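PDB 5FX8: manganese lipoxygenase from Gaeumannomyces graminis, which oxygenates linoleic and alpha-linolenic acids to 11S- and 13R-hydroperoxy fatty acids with a catalytic manganese ion, and converts the 11S intermediate to the 13R product. Local coordinates for residues His290-Phe293 and His294-Pro297; Val470-Thr474 and Gly475-His479; Gly368-Ala371 and Gly372-Glu375; Gly73-Thr76 and Leu77-Thr81. One frame throughout, in Å; residues are numbered along the deposited sequence.

Interaction 1: His290-Phe293 and His294-Pro297; sequences HVLF and HTIP. With MN (manganese (II) ion), chain I.
His-294 stands one turn of helix beyond His-290, and the two imidazoles lie side by side, pointing the same way into one manganese ion. The metal is 2.1 Å from His-294 NE2 and 2.4 Å from His-290 NE2; a water and three further protein atoms, from His-478, Asn-482 and the terminal Val-618, complete the site typical of manganese lipoxygenases. With CG of His-294 beside its backbone N (chi1 -80°), the ring turns the edge carrying CD2 and NE2 toward His-290, whose plane is inclined by 66°. Histidine suits both places because it offers NE2 to the metal; in His-290, ND1 is in addition hydrogen-bonded to the carbonyl of Gln-287, which fixes the rotation of that ring. The backbone N of His-294 makes weak bonds to the carbonyls of His-290 and Val-291. Next, Thr-295 N binds Val-291 O at 2.9 Å, and its hydroxyl is turned to Thr-80. Ile-296 N gives the straightest bond across the contact, 171° at the hydrogen to Leu-292 O, while its CG1 rests 3.1 Å from that oxygen. Pro-297 has no N-H to give; its CD comes to 3.2 Å from Phe-293 O and the helix kinks there. All this lies within the long helix 268-305. Leu-292 faces helix 351-363, Phe-293 and Pro-297 pack on helix 460-481, and His-294 and Thr-295 touch helix 328-336.

Interaction 2: Val470-Thr474 and Gly475-His479; sequences VAWIT and GGAHH. With MN (manganese (II) ion), chain I.
Gly-475, Thr-474 and Ala-477 are the residues most enclosed where helix 460-481 widens into a pi-type turn. Gly-475 N still makes an ordinary helical bond, 2.9 Å to Ala-471 O. Thr-474 leads into it with OG1 between its own N and carbonyl carbon (chi1 73°), and this buried hydroxyl is satisfied by the carbonyl of Phe-614, near the C-terminus. From here the spacing lengthens by one residue: Ala-477 N reaches Trp-472 O at 2.8 Å, and His-478 N reaches Ile-473 O at 3.0 Å. Such i to i+5 bonds define a pi-helical turn, here just ahead of the metal ligand His-478, whose NE2 lies 2.2 Å from manganese. Ala-477 is small enough to fit beneath the indole of Trp-472: its N sits over one face of the ring, and its CB meets NE1 at 3.7 Å. Gly-476 lies over the same face, its CA making an off-centre CH-pi contact with the six-membered ring; the lack of a side chain lets the backbone lie close to the indole. Beyond the turn, His-478 ND1 donates to His-479 ND1 (3.0 Å, 162°), a second-shell bond that fixes the ligand ring's rotation, while His-479 NE2 is hydrogen-bonded to the carbonyl of Pro-613.

Interaction 3: Gly368-Ala371 and Gly372-Glu375; sequences GFQA and GYLE
With CG placed opposite the carbonyl carbon (chi1 -69°), Tyr-373 folds its ring back over the turn it has just left. Gln-370 has a similar first torsion, and the two side chains run alongside each other in the same direction. The tyrosine ring lies flat over the Gln-370 backbone: CA of Gln-370 sits 3.8 Å from the ring centroid and 9° off the normal, a nearly centred CH-pi contact, with Gln-370 O above the same face nearer CG. Farther out, Gln-370 CG passes 3.5 Å from Tyr-373 OH, so the methylene packs against the phenol end of the ring. Glutamine suits this place through its aliphatic CB-CG stem, which is long enough to follow the tyrosine out to its hydroxyl.

Phe-369 approaches from another direction, crossing the tyrosine so that CE2 meets Tyr-373 CE1 at 3.8 Å, with the ring planes 77° apart. The backbone beneath is a 3-10 turn: Gly-372 N bonds Phe-369 O at 3.0 Å, and Tyr-373 N bonds Gln-370 O at the same length and nearly straight. Tyr-373 then takes the N-cap position of helix 374-380. The turn ends the loop that runs from helix 351-363 to helix 374-380. Both aromatic rings meet His-469 of helix 460-481 edge-to-face, Phe-369 also reaches Ile-296 and Val-300 of helix 268-305, and Leu-374 packs on helix 396-420.

Interaction 4: Gly73-Thr76 and Leu77-Thr81; sequences GPST and LGQTT
The hydroxyl oxygen of Ser-75 is gripped by two backbone groups of the loop that follows it. It accepts the N-H of Thr-80 at 2.7 Å from OG, with 154° at the hydrogen, and donates its own proton to Gly-78 O, 2.8 Å from OG. That second bond meets the carbonyl at a moderate angle, 131°, and tilted from its plane. Because OG lies opposite the backbone N of Ser-75 (chi1 178°), it projects across the loop to where the two groups converge. Serine suits the spot: its short side chain can both give and take a bond. Beside it CB comes close to Thr-81 O, and the same oxygen lies 3.1 Å from Ser-75 CA in a CA-H...O contact. The amide end of Gln-79 comes alongside the serine, NE2 standing 3.6 Å from Ser-75 CB.

The far end of the loop turns through Leu-77, which has positive backbone angles, and Gly-78, whose positive phi combined with an extended psi calls for a residue without CB. The loop links strands 71-73 and 83-85 of a two-stranded antiparallel sheet. Arg-329 binds the carbonyls of both Thr-76 and Thr-81, tying the two arms together from helix 328-336. One hydroxyl bridging two backbone groups, with an arginine joining two carbonyls, is consistent with a loop whose shape is held largely by polar bonds, beyond the strand pairing at its base.

Interactions 1 and 2 meet at the manganese: His-294 NE2 and His-478 NE2 stand 3.0 Å apart as ligands of the same ion, and the coordinated water belongs to both. Their helices also pack directly, with Pro-297 CG 3.6 Å from Ile-473 CG2. Interaction 3 lies behind this pair, on the side away from the metal, where Phe-369 CD1 rests 3.9 Å from Ile-296 CG2 and its CZ 4.2 Å from Val-470 CG2. Interaction 4 touches interaction 1 through its threonines: Thr-80 OG1 and Thr-295 OG1, 3.1 Å apart, probably share a hydrogen bond, and the Leu-77 side chain comes within about 8 Å of the manganese. Interactions 3 and 4 do not touch.

Interaction 1: His290-Phe293 and His294-Pro297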
# COMPACT_ATOMS: atom_id res chain seq x y z
N HIS A 290 8.25 -6.15 -7.93
CA HIS A 290 6.95 -5.50 -8.07
C HIS A 290 7.03 -4.13 -8.73
O HIS A 290 5.99 -3.56 -9.08
CB HIS A 290 6.22 -5.36 -6.73
CG HIS A 290 6.38 -4.03 -6.07
ND1 HIS A 290 7.53 -3.69 -5.39
CD2 HIS A 290 5.54 -2.98 -5.93
CE1 HIS A 290 7.40 -2.48 -4.89
NE2 HIS A 290 6.20 -2.02 -5.20
N VAL A 291 8.23 -3.58 -8.90
CA VAL A 291 8.41 -2.41 -9.75
C VAL A 291 7.71 -2.62 -11.08
O VAL A 291 7.06 -1.71 -11.61
CB VAL A 291 9.90 -2.12 -9.91
CG1 VAL A 291 10.15 -0.96 -10.84
CG2 VAL A 291 10.46 -1.83 -8.58
N LEU A 292 7.76 -3.85 -11.59
CA LEU A 292 7.08 -4.19 -12.83
C LEU A 292 5.56 -4.16 -12.69
O LEU A 292 4.85 -3.77 -13.62
CB LEU A 292 7.59 -5.55 -13.32
CG LEU A 292 9.05 -5.64 -13.78
CD1 LEU A 292 9.41 -7.03 -14.15
CD2 LEU A 292 9.17 -4.84 -14.98
N PHE A 293 5.04 -4.54 -11.52
CA PHE A 293 3.62 -4.31 -11.27
C PHE A 293 3.29 -2.83 -11.32
O PHE A 293 2.13 -2.48 -11.51
CB PHE A 293 3.15 -4.85 -9.91
CG PHE A 293 3.26 -6.34 -9.74
CD1 PHE A 293 3.83 -7.14 -10.69
CD2 PHE A 293 2.80 -6.95 -8.59
CE1 PHE A 293 3.94 -8.50 -10.51
CE2 PHE A 293 2.90 -8.32 -8.41
CZ PHE A 293 3.47 -9.08 -9.37
N HIS A 294 4.27 -1.95 -11.11
CA HIS A 294 3.98 -0.54 -11.32
C HIS A 294 4.12 -0.14 -12.79
O HIS A 294 3.25 0.54 -13.33
CB HIS A 294 4.88 0.33 -10.44
CG HIS A 294 4.44 0.43 -9.01
ND1 HIS A 294 3.44 1.29 -8.61
CD2 HIS A 294 4.86 -0.20 -7.90
CE1 HIS A 294 3.26 1.18 -7.31
NE2 HIS A 294 4.11 0.28 -6.85
N THR A 295 5.18 -0.56 -13.47
CA THR A 295 5.52 0.00 -14.77
C THR A 295 4.78 -0.62 -15.95
O THR A 295 4.62 0.05 -16.96
CB THR A 295 7.04 -0.05 -15.01
OG1 THR A 295 7.55 -1.38 -14.88
CG2 THR A 295 7.73 0.81 -14.04
N ILE A 296 4.30 -1.86 -15.86
CA ILE A 296 3.50 -2.39 -16.98
C ILE A 296 2.12 -1.72 -17.07
O ILE A 296 1.68 -1.35 -18.17
CB ILE A 296 3.37 -3.92 -16.89
CG1 ILE A 296 4.74 -4.53 -16.67
CG2 ILE A 296 2.80 -4.48 -18.15
CD1 ILE A 296 5.66 -4.16 -17.70
N PRO A 297 1.39 -1.54 -15.95
CA PRO A 297 0.18 -0.72 -16.04
C PRO A 297 0.44 0.68 -16.55
O PRO A 297 -0.31 1.15 -17.40
CB PRO A 297 -0.35 -0.71 -14.60
CG PRO A 297 0.16 -1.89 -14.02
CD PRO A 297 1.49 -2.18 -14.64
MN MN I . 4.34 -0.47 -4.87
O HOH W 1 6.44 0.63 -4.34

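Interaction 2: Val470-Thr474 and Gly475-His479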
# COMPACT_ATOMS: atom_id res chain seq x y z
N VAL A 470 -5.67 -5.38 -15.67
CA VAL A 470 -5.23 -4.13 -15.07
C VAL A 470 -5.85 -3.95 -13.70
O VAL A 470 -5.15 -3.68 -12.72
CB VAL A 470 -5.53 -2.92 -15.97
CG1 VAL A 470 -5.14 -1.70 -15.22
CG2 VAL A 470 -4.74 -3.00 -17.23
N ALA A 471 -7.17 -4.14 -13.58
CA ALA A 471 -7.77 -3.99 -12.27
C ALA A 471 -7.15 -4.97 -11.28
O ALA A 471 -6.99 -4.64 -10.10
CB ALA A 471 -9.29 -4.16 -12.34
N TRP A 472 -6.75 -6.15 -11.74
CA TRP A 472 -6.22 -7.18 -10.86
C TRP A 472 -4.83 -6.79 -10.36
O TRP A 472 -4.50 -7.00 -9.20
CB TRP A 472 -6.22 -8.54 -11.58
CG TRP A 472 -5.17 -9.45 -11.05
CD1 TRP A 472 -4.00 -9.79 -11.66
CD2 TRP A 472 -5.14 -10.07 -9.76
NE1 TRP A 472 -3.25 -10.58 -10.84
CE2 TRP A 472 -3.93 -10.76 -9.66
CE3 TRP A 472 -6.01 -10.09 -8.67
CZ2 TRP A 472 -3.57 -11.47 -8.53
CZ3 TRP A 472 -5.65 -10.79 -7.55
CH2 TRP A 472 -4.45 -11.46 -7.49
N ILE A 473 -4.03 -6.16 -11.22
CA ILE A 473 -2.76 -5.62 -10.77
C ILE A 473 -2.97 -4.51 -9.75
O ILE A 473 -2.36 -4.51 -8.68
CB ILE A 473 -1.94 -5.14 -11.97
CG1 ILE A 473 -1.45 -6.33 -12.77
CG2 ILE A 473 -0.74 -4.33 -11.53
CD1 ILE A 473 -0.98 -5.89 -14.11
N THR A 474 -3.84 -3.56 -10.04
CA THR A 474 -3.83 -2.45 -9.11
C THR A 474 -4.57 -2.77 -7.83
O THR A 474 -4.29 -2.15 -6.80
CB THR A 474 -4.38 -1.16 -9.74
OG1 THR A 474 -5.79 -1.23 -9.90
CG2 THR A 474 -3.73 -0.92 -11.05
N GLY A 475 -5.47 -3.73 -7.83
CA GLY A 475 -6.23 -3.90 -6.62
C GLY A 475 -5.98 -5.23 -5.97
O GLY A 475 -6.65 -5.57 -5.00
N GLY A 476 -5.04 -5.99 -6.50
CA GLY A 476 -4.77 -7.34 -6.06
C GLY A 476 -3.31 -7.73 -6.09
O GLY A 476 -2.69 -7.82 -5.04
N ALA A 477 -2.73 -7.93 -7.27
CA ALA A 477 -1.34 -8.37 -7.35
C ALA A 477 -0.37 -7.41 -6.65
O ALA A 477 0.56 -7.86 -5.97
CB ALA A 477 -0.94 -8.54 -8.81
N HIS A 478 -0.55 -6.10 -6.81
CA HIS A 478 0.34 -5.16 -6.13
C HIS A 478 0.34 -5.38 -4.64
O HIS A 478 1.40 -5.35 -4.00
CB HIS A 478 -0.07 -3.72 -6.42
CG HIS A 478 0.76 -2.71 -5.70
ND1 HIS A 478 0.48 -2.30 -4.42
CD2 HIS A 478 1.90 -2.08 -6.05
CE1 HIS A 478 1.39 -1.44 -4.03
NE2 HIS A 478 2.26 -1.28 -5.00
N HIS A 479 -0.82 -5.62 -4.06
CA HIS A 479 -0.93 -5.64 -2.62
C HIS A 479 -0.52 -6.98 -2.03
O HIS A 479 -0.50 -7.14 -0.82
CB HIS A 479 -2.36 -5.28 -2.23
CG HIS A 479 -2.91 -4.10 -2.98
ND1 HIS A 479 -2.17 -2.96 -3.24
CD2 HIS A 479 -4.13 -3.87 -3.52
CE1 HIS A 479 -2.92 -2.09 -3.90
NE2 HIS A 479 -4.11 -2.63 -4.08
MN MN I . 4.34 -0.47 -4.87
O HOH W 1 6.44 0.63 -4.34

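Interaction 3: Gly368-Ala371 and Gly372-Glu375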
# COMPACT_ATOMS: atom_id res chain seq x y z
N GLY A 368 6.12 -9.57 -19.49
CA GLY A 368 5.10 -9.61 -20.53
C GLY A 368 3.70 -9.40 -19.96
O GLY A 368 3.38 -9.84 -18.86
N PHE A 369 2.86 -8.73 -20.72
CA PHE A 369 1.52 -8.43 -20.22
C PHE A 369 0.65 -9.70 -20.17
O PHE A 369 0.21 -10.12 -19.10
CB PHE A 369 0.88 -7.33 -21.05
CG PHE A 369 -0.44 -6.85 -20.54
CD1 PHE A 369 -0.50 -5.88 -19.56
CD2 PHE A 369 -1.62 -7.35 -21.07
CE1 PHE A 369 -1.74 -5.42 -19.11
CE2 PHE A 369 -2.83 -6.91 -20.62
CZ PHE A 369 -2.89 -5.94 -19.64
N GLN A 370 0.41 -10.34 -21.31
CA GLN A 370 -0.39 -11.56 -21.27
C GLN A 370 0.29 -12.68 -20.49
O GLN A 370 -0.38 -13.49 -19.85
CB GLN A 370 -0.74 -11.99 -22.69
CG GLN A 370 -1.75 -11.05 -23.35
CD GLN A 370 -1.96 -11.31 -24.82
OE1 GLN A 370 -1.03 -11.35 -25.59
NE2 GLN A 370 -3.20 -11.51 -25.20
N ALA A 371 1.63 -12.70 -20.51
CA ALA A 371 2.45 -13.60 -19.71
C ALA A 371 2.09 -13.55 -18.23
O ALA A 371 2.28 -14.54 -17.51
CB ALA A 371 3.92 -13.25 -19.89
N GLY A 372 1.61 -12.41 -17.77
CA GLY A 372 1.27 -12.23 -16.39
C GLY A 372 -0.15 -12.53 -16.02
O GLY A 372 -0.48 -12.39 -14.84
N TYR A 373 -1.02 -12.91 -16.95
CA TYR A 373 -2.37 -13.28 -16.56
C TYR A 373 -2.27 -14.40 -15.56
O TYR A 373 -1.35 -15.22 -15.63
CB TYR A 373 -3.17 -13.74 -17.77
CG TYR A 373 -3.53 -12.70 -18.78
CD1 TYR A 373 -3.28 -11.36 -18.57
CD2 TYR A 373 -4.13 -13.06 -19.98
CE1 TYR A 373 -3.61 -10.42 -19.50
CE2 TYR A 373 -4.48 -12.12 -20.92
CZ TYR A 373 -4.21 -10.80 -20.67
OH TYR A 373 -4.55 -9.85 -21.59
N LEU A 374 -3.19 -14.44 -14.60
CA LEU A 374 -3.05 -15.33 -13.45
C LEU A 374 -2.76 -16.77 -13.84
O LEU A 374 -1.73 -17.34 -13.46
CB LEU A 374 -4.31 -15.30 -12.61
CG LEU A 374 -4.18 -16.11 -11.33
CD1 LEU A 374 -3.32 -15.37 -10.35
CD2 LEU A 374 -5.53 -16.40 -10.76
N GLU A 375 -3.67 -17.40 -14.57
CA GLU A 375 -3.49 -18.81 -14.87
C GLU A 375 -2.40 -19.04 -15.88
O GLU A 375 -1.71 -20.06 -15.82
CB GLU A 375 -4.80 -19.41 -15.34
CG GLU A 375 -5.83 -19.45 -14.24
CD GLU A 375 -6.97 -20.39 -14.53
OE1 GLU A 375 -7.13 -20.80 -15.71
OE2 GLU A 375 -7.69 -20.74 -13.57

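Interaction 4: Gly73-Thr76 and Leu77-Thr81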
# COMPACT_ATOMS: atom_id res chain seq x y z
N GLY A 73 8.71 9.14 -22.50
CA GLY A 73 10.02 9.54 -22.05
C GLY A 73 10.85 8.36 -21.62
O GLY A 73 10.38 7.23 -21.58
N PRO A 74 12.11 8.60 -21.26
CA PRO A 74 12.95 7.49 -20.81
C PRO A 74 12.37 6.83 -19.58
O PRO A 74 11.63 7.44 -18.81
CB PRO A 74 14.29 8.16 -20.51
CG PRO A 74 14.23 9.43 -21.22
CD PRO A 74 12.84 9.88 -21.17
N SER A 75 12.72 5.56 -19.42
CA SER A 75 12.36 4.81 -18.23
C SER A 75 13.06 5.40 -17.02
O SER A 75 14.26 5.67 -17.03
CB SER A 75 12.74 3.35 -18.45
OG SER A 75 12.48 2.53 -17.33
N THR A 76 12.30 5.63 -15.96
CA THR A 76 12.86 5.99 -14.68
C THR A 76 12.60 4.85 -13.70
O THR A 76 11.90 3.89 -14.01
CB THR A 76 12.27 7.31 -14.18
OG1 THR A 76 10.92 7.09 -13.76
CG2 THR A 76 12.26 8.36 -15.29
N LEU A 77 13.21 4.96 -12.52
CA LEU A 77 13.15 3.94 -11.48
C LEU A 77 13.60 2.58 -12.00
O LEU A 77 12.92 1.57 -11.85
CB LEU A 77 11.76 3.84 -10.85
CG LEU A 77 11.74 3.33 -9.39
CD1 LEU A 77 12.30 4.37 -8.43
CD2 LEU A 77 10.35 2.91 -8.93
N GLY A 78 14.76 2.56 -12.64
CA GLY A 78 15.20 1.36 -13.32
C GLY A 78 14.94 1.44 -14.81
O GLY A 78 14.39 2.40 -15.35
N GLN A 79 15.35 0.41 -15.50
CA GLN A 79 15.26 0.42 -16.94
C GLN A 79 14.22 -0.60 -17.37
O GLN A 79 14.54 -1.75 -17.67
CB GLN A 79 16.62 0.16 -17.55
CG GLN A 79 16.63 0.38 -19.04
CD GLN A 79 16.22 1.79 -19.44
OE1 GLN A 79 16.65 2.78 -18.84
NE2 GLN A 79 15.38 1.88 -20.47
N THR A 80 12.96 -0.17 -17.42
CA THR A 80 11.90 -1.03 -17.92
C THR A 80 11.09 -0.32 -19.00
O THR A 80 11.29 -0.54 -20.20
CB THR A 80 10.92 -1.47 -16.81
OG1 THR A 80 10.11 -0.36 -16.37
CG2 THR A 80 11.65 -2.12 -15.62
N THR A 81 10.20 0.54 -18.58
CA THR A 81 9.09 1.04 -19.36
C THR A 81 9.22 2.56 -19.50
O THR A 81 9.74 3.22 -18.61
CB THR A 81 7.79 0.63 -18.65
OG1 THR A 81 7.45 -0.71 -18.97
CG2 THR A 81 6.69 1.48 -19.00